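Local coordinates for putative NADPH-dependent oxidoreductase (Desulfitobacterium hafniense DCB-2, PDB 3DB2), which probably catalyses an NAD(P)H-dependent oxidation or reduction, as a putative dehydrogenase of the GFO/IDH/MocA kind with a Rossmann-fold domain, at residues V6-G12 with E68-V74; M58-R64 with Q85-K91. All blocks are in the same frame, centred on the assembly; numbering follows the deposited sequence.

From the N terminus the chain runs straight into strand 6-11, the first half of contact 1. It then lays down two more strands of the Rossmann sheet, 30-36 and the short 53-54, before helix 58-62, the first half of contact 2. Strand 69-72 returns beside strand 6-11 and closes the loop of contact 1, and helix 79-88 follows, its end closing contact 2 on helix 58-62. The segments alternate, so the two contacts cross instead of nesting. Contact 1 joins the centre of the parallel sheet; contact 2 pairs two helices over one face of it. The two contacts touch at several points, among them I11 CD1 on C86 SG at 3.8 Å.

Contact 1 (V6-G12 with E68-V74); sequences VGVAAIG and EMVIITV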
# COMPACT_ATOMS: atom_id res chain seq x y z
N VAL C 6 0.65 -39.71 -15.78
CA VAL C 6 0.10 -40.00 -14.46
C VAL C 6 -1.41 -39.96 -14.61
O VAL C 6 -1.90 -38.99 -15.22
CB VAL C 6 0.55 -39.01 -13.36
CG1 VAL C 6 -0.35 -39.11 -12.13
CG2 VAL C 6 1.99 -39.24 -12.93
N GLY C 7 -2.11 -40.94 -14.07
CA GLY C 7 -3.55 -41.01 -14.12
C GLY C 7 -4.22 -40.15 -13.06
O GLY C 7 -3.97 -40.30 -11.87
N VAL C 8 -5.12 -39.26 -13.49
CA VAL C 8 -5.72 -38.32 -12.55
C VAL C 8 -7.23 -38.41 -12.57
O VAL C 8 -7.81 -38.83 -13.58
CB VAL C 8 -5.24 -36.88 -12.84
CG1 VAL C 8 -3.71 -36.86 -12.78
CG2 VAL C 8 -5.71 -36.34 -14.17
N ALA C 9 -7.85 -38.07 -11.46
CA ALA C 9 -9.30 -38.00 -11.33
C ALA C 9 -9.68 -36.61 -10.82
O ALA C 9 -9.01 -36.14 -9.90
CB ALA C 9 -9.93 -38.99 -10.38
N ALA C 10 -10.73 -36.05 -11.39
CA ALA C 10 -11.28 -34.75 -11.03
C ALA C 10 -12.39 -34.98 -10.01
O ALA C 10 -13.34 -35.69 -10.26
CB ALA C 10 -11.80 -33.93 -12.21
N ILE C 11 -12.23 -34.39 -8.84
CA ILE C 11 -13.25 -34.39 -7.81
C ILE C 11 -13.76 -32.99 -7.52
O ILE C 11 -13.01 -32.11 -7.09
CB ILE C 11 -12.72 -35.10 -6.55
CG1 ILE C 11 -12.46 -36.59 -6.82
CG2 ILE C 11 -13.66 -34.90 -5.39
CD1 ILE C 11 -11.49 -37.23 -5.86
N GLY C 12 -15.05 -32.78 -7.79
CA GLY C 12 -15.68 -31.47 -7.57
C GLY C 12 -15.79 -30.84 -8.95
O GLY C 12 -14.82 -30.36 -9.56
N GLU C 68 -3.91 -42.26 -10.04
CA GLU C 68 -2.75 -42.11 -9.18
C GLU C 68 -2.85 -40.83 -8.33
O GLU C 68 -2.30 -40.78 -7.23
CB GLU C 68 -1.45 -42.10 -9.99
CG GLU C 68 -1.33 -43.26 -10.97
CD GLU C 68 -0.01 -43.24 -11.71
OE1 GLU C 68 1.02 -43.42 -11.03
OE2 GLU C 68 -0.02 -43.08 -12.95
N MSE C 69 -3.52 -39.83 -8.89
CA MSE C 69 -3.60 -38.51 -8.26
C MSE C 69 -5.05 -38.00 -8.40
O MSE C 69 -5.68 -38.17 -9.46
CB MSE C 69 -2.74 -37.49 -9.02
CG MSE C 69 -2.77 -36.09 -8.40
SE MSE C 69 -2.30 -34.67 -9.67
CE MSE C 69 -0.95 -35.58 -10.68
N VAL C 70 -5.54 -37.36 -7.36
CA VAL C 70 -6.83 -36.66 -7.46
C VAL C 70 -6.60 -35.15 -7.50
O VAL C 70 -5.69 -34.60 -6.90
CB VAL C 70 -7.77 -37.00 -6.30
CG1 VAL C 70 -8.15 -38.49 -6.32
CG2 VAL C 70 -7.14 -36.67 -4.95
N ILE C 71 -7.51 -34.49 -8.22
CA ILE C 71 -7.51 -33.03 -8.40
C ILE C 71 -8.79 -32.50 -7.77
O ILE C 71 -9.88 -32.62 -8.35
CB ILE C 71 -7.35 -32.73 -9.89
CG1 ILE C 71 -6.00 -33.25 -10.44
CG2 ILE C 71 -7.54 -31.24 -10.18
CD1 ILE C 71 -5.88 -33.20 -11.93
N ILE C 72 -8.68 -31.97 -6.56
CA ILE C 72 -9.78 -31.64 -5.69
C ILE C 72 -10.15 -30.17 -5.79
O ILE C 72 -9.39 -29.29 -5.37
CB ILE C 72 -9.45 -31.99 -4.21
CG1 ILE C 72 -9.14 -33.49 -4.08
CG2 ILE C 72 -10.52 -31.57 -3.22
CD1 ILE C 72 -8.57 -33.89 -2.74
N THR C 73 -11.31 -29.91 -6.35
CA THR C 73 -11.85 -28.57 -6.55
C THR C 73 -13.25 -28.49 -5.93
O THR C 73 -14.18 -28.04 -6.59
CB THR C 73 -11.91 -28.19 -8.03
OG1 THR C 73 -12.58 -29.19 -8.80
CG2 THR C 73 -10.52 -28.14 -8.70
N VAL C 74 -13.37 -28.95 -4.71
CA VAL C 74 -14.59 -28.96 -3.91
C VAL C 74 -14.59 -27.76 -2.98
O VAL C 74 -13.52 -27.14 -2.88
CB VAL C 74 -14.67 -30.27 -3.12
CG1 VAL C 74 -14.54 -31.48 -4.02
CG2 VAL C 74 -13.58 -30.26 -2.04
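E68 sets CG anti to its carbonyl carbon (chi1 -50°) and carries on extended through chi2, which brings its carboxylate back to the start of strand 6-11, where OE2 accepts from G7 N at 3.2 Å, on its anti side and 34° out of the carboxylate plane. R315 of helix 302-316 forms a salt bridge with the same oxygen. G7 O in turn is gripped by two amides, E68 N at 2.7 Å and M69 N at 3.1 Å. An alanine in place of E68 is likely to leave the G7 amide without this acceptor and R315 without this carboxylate to pair with.

From here a regular parallel ladder pairs V8 through I11 with M69 through I72, ending with T73 N on I11 O. Beyond it T73 OG1 donates to G12 O at 2.6 Å. G12, at phi 103°, leaves no room for a side chain beside T73 O and V74 CG1; it fits the first glycine of a Rossmann-type GxGxxA pattern, consistent with a dinucleotide site.

V8 and M69 lie side by side, with V8 CG1 3.7 Å from M69 CE; on the other face I11 CD1 crosses to V70 CG1 at 3.6 Å. Strands 30-36 and 92-96 flank the pair, helices 15-24 and 302-316 pack against the M69 and I71 face, and helix 79-88 lies against V70 and I72.

Contact 2 (M58-R64 with Q85-K91); sequences MEALLAR and QCARSGK
K91 reaches back with its ammonium group to the chain just after helix 58-62, where NZ donates to R64 O at 2.8 Å, the donor tilted 27° from the carbonyl plane. V67 O is a second acceptor for the same nitrogen, so one buried lysine is held by two backbone carbonyls of the link between helix 58-62 and strand 69-72. The lysine side chain bends at chi2 (-50°) and then runs extended, which lays K91 CE 3.3 Å from L62 O.

L62 reaches across between the two helices and buries more surface than any other residue here. Its two methyls divide the work: CD2 comes over K91 CG at 3.6 Å and also faces C86, while CD1 rests near the backbone carbonyl and CG of Q85. S89 borders its CB.

Both helices belong to the Rossmann domain, where they cover the face of the parallel sheet that carries I11, and 79-88 ends in a Schellman motif. There K91 N bonds to C86 O and G90 N to A87 O, with G90 as the C-prime residue at positive phi. This turn sends K91 off the helix toward strand 92-96.

M58, a selenomethionine, folds at chi2 and chi3 and brings CE to C86 SG at 3.5 Å, close above I11 of strand 6-11. The Q85 amide lies across M58 CB, with Q85 OE1 3.7 Å from it. At the outer edge Q85 NE2 gives a weak hydrogen bond to E59 OE2 at 3.0 Å, bent to 127°. R64 turns its guanidinium away from K91, and its NE pairs with D55.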
# COMPACT_ATOMS: atom_id res chain seq x y z
N MSE C 58 -17.57 -42.25 -4.44
CA MSE C 58 -16.13 -41.97 -4.24
C MSE C 58 -15.37 -43.29 -4.21
O MSE C 58 -14.24 -43.37 -4.66
CB MSE C 58 -15.96 -41.23 -2.91
CG MSE C 58 -16.06 -39.71 -3.05
SE MSE C 58 -14.72 -39.00 -4.29
CE MSE C 58 -13.23 -39.06 -3.03
N GLU C 59 -16.02 -44.31 -3.64
CA GLU C 59 -15.39 -45.63 -3.49
C GLU C 59 -15.03 -46.19 -4.85
O GLU C 59 -14.01 -46.81 -5.15
CB GLU C 59 -16.37 -46.50 -2.70
CG GLU C 59 -16.59 -46.11 -1.26
CD GLU C 59 -17.38 -44.85 -1.00
OE1 GLU C 59 -18.35 -44.53 -1.73
OE2 GLU C 59 -17.04 -44.15 -0.02
N ALA C 60 -15.89 -45.93 -5.81
CA ALA C 60 -15.81 -46.47 -7.17
C ALA C 60 -14.62 -45.81 -7.86
O ALA C 60 -13.84 -46.40 -8.60
CB ALA C 60 -17.11 -46.23 -7.90
N LEU C 61 -14.49 -44.50 -7.57
CA LEU C 61 -13.34 -43.75 -8.12
C LEU C 61 -12.06 -44.27 -7.51
O LEU C 61 -11.06 -44.56 -8.18
CB LEU C 61 -13.56 -42.26 -7.86
CG LEU C 61 -12.60 -41.22 -8.42
CD1 LEU C 61 -13.38 -39.95 -8.70
CD2 LEU C 61 -11.47 -41.03 -7.42
N LEU C 62 -12.05 -44.42 -6.19
CA LEU C 62 -10.80 -44.78 -5.52
C LEU C 62 -10.36 -46.19 -5.83
O LEU C 62 -9.17 -46.51 -5.72
CB LEU C 62 -10.99 -44.50 -4.03
CG LEU C 62 -11.13 -43.02 -3.66
CD1 LEU C 62 -11.57 -42.83 -2.22
CD2 LEU C 62 -9.82 -42.27 -3.92
N ALA C 63 -11.30 -47.01 -6.26
CA ALA C 63 -11.01 -48.41 -6.63
C ALA C 63 -10.26 -48.50 -7.95
O ALA C 63 -9.67 -49.55 -8.25
CB ALA C 63 -12.28 -49.24 -6.71
N ARG C 64 -10.22 -47.45 -8.75
CA ARG C 64 -9.42 -47.48 -9.96
C ARG C 64 -7.92 -47.36 -9.72
O ARG C 64 -7.43 -46.40 -9.12
CB ARG C 64 -9.86 -46.31 -10.84
CG ARG C 64 -11.36 -46.19 -11.02
CD ARG C 64 -11.61 -45.16 -12.11
NE ARG C 64 -12.96 -45.21 -12.63
CZ ARG C 64 -13.41 -45.68 -13.78
NH1 ARG C 64 -12.61 -46.22 -14.68
NH2 ARG C 64 -14.72 -45.60 -14.00
N GLN C 85 -10.14 -39.08 2.78
CA GLN C 85 -10.60 -40.27 2.08
C GLN C 85 -9.69 -40.65 0.94
O GLN C 85 -9.33 -41.82 0.74
CB GLN C 85 -12.04 -40.08 1.60
CG GLN C 85 -12.69 -41.42 1.24
CD GLN C 85 -14.05 -41.35 0.61
OE1 GLN C 85 -14.64 -40.29 0.40
NE2 GLN C 85 -14.61 -42.50 0.28
N CYS C 86 -9.23 -39.67 0.14
CA CYS C 86 -8.37 -40.04 -1.00
C CYS C 86 -6.98 -40.48 -0.55
O CYS C 86 -6.44 -41.46 -1.01
CB CYS C 86 -8.25 -38.88 -1.97
SG CYS C 86 -9.82 -38.38 -2.68
N ALA C 87 -6.37 -39.74 0.39
CA ALA C 87 -5.04 -40.10 0.84
C ALA C 87 -5.03 -41.47 1.52
O ALA C 87 -4.07 -42.24 1.38
CB ALA C 87 -4.51 -39.01 1.77
N ARG C 88 -6.10 -41.80 2.25
CA ARG C 88 -6.10 -43.12 2.90
C ARG C 88 -6.27 -44.25 1.89
O ARG C 88 -5.97 -45.40 2.26
CB ARG C 88 -7.17 -43.17 3.98
CG ARG C 88 -7.07 -42.06 4.99
CD ARG C 88 -8.21 -42.09 6.00
NE ARG C 88 -7.75 -41.38 7.21
CZ ARG C 88 -8.48 -40.69 8.07
NH1 ARG C 88 -9.79 -40.59 7.91
NH2 ARG C 88 -7.87 -40.12 9.11
N SER C 89 -6.72 -43.95 0.67
CA SER C 89 -6.72 -44.95 -0.39
C SER C 89 -5.46 -44.87 -1.24
O SER C 89 -5.36 -45.49 -2.31
CB SER C 89 -7.91 -44.81 -1.34
OG SER C 89 -9.05 -45.43 -0.76
N GLY C 90 -4.46 -44.13 -0.79
CA GLY C 90 -3.16 -44.12 -1.44
C GLY C 90 -3.07 -43.16 -2.60
O GLY C 90 -2.08 -43.16 -3.33
N LYS C 91 -4.08 -42.31 -2.81
CA LYS C 91 -3.96 -41.35 -3.91
C LYS C 91 -3.18 -40.09 -3.51
O LYS C 91 -3.40 -39.56 -2.44
CB LYS C 91 -5.34 -40.95 -4.42
CG LYS C 91 -6.32 -42.10 -4.67
CD LYS C 91 -5.71 -43.22 -5.50
CE LYS C 91 -6.84 -44.15 -6.00
NZ LYS C 91 -6.24 -45.22 -6.85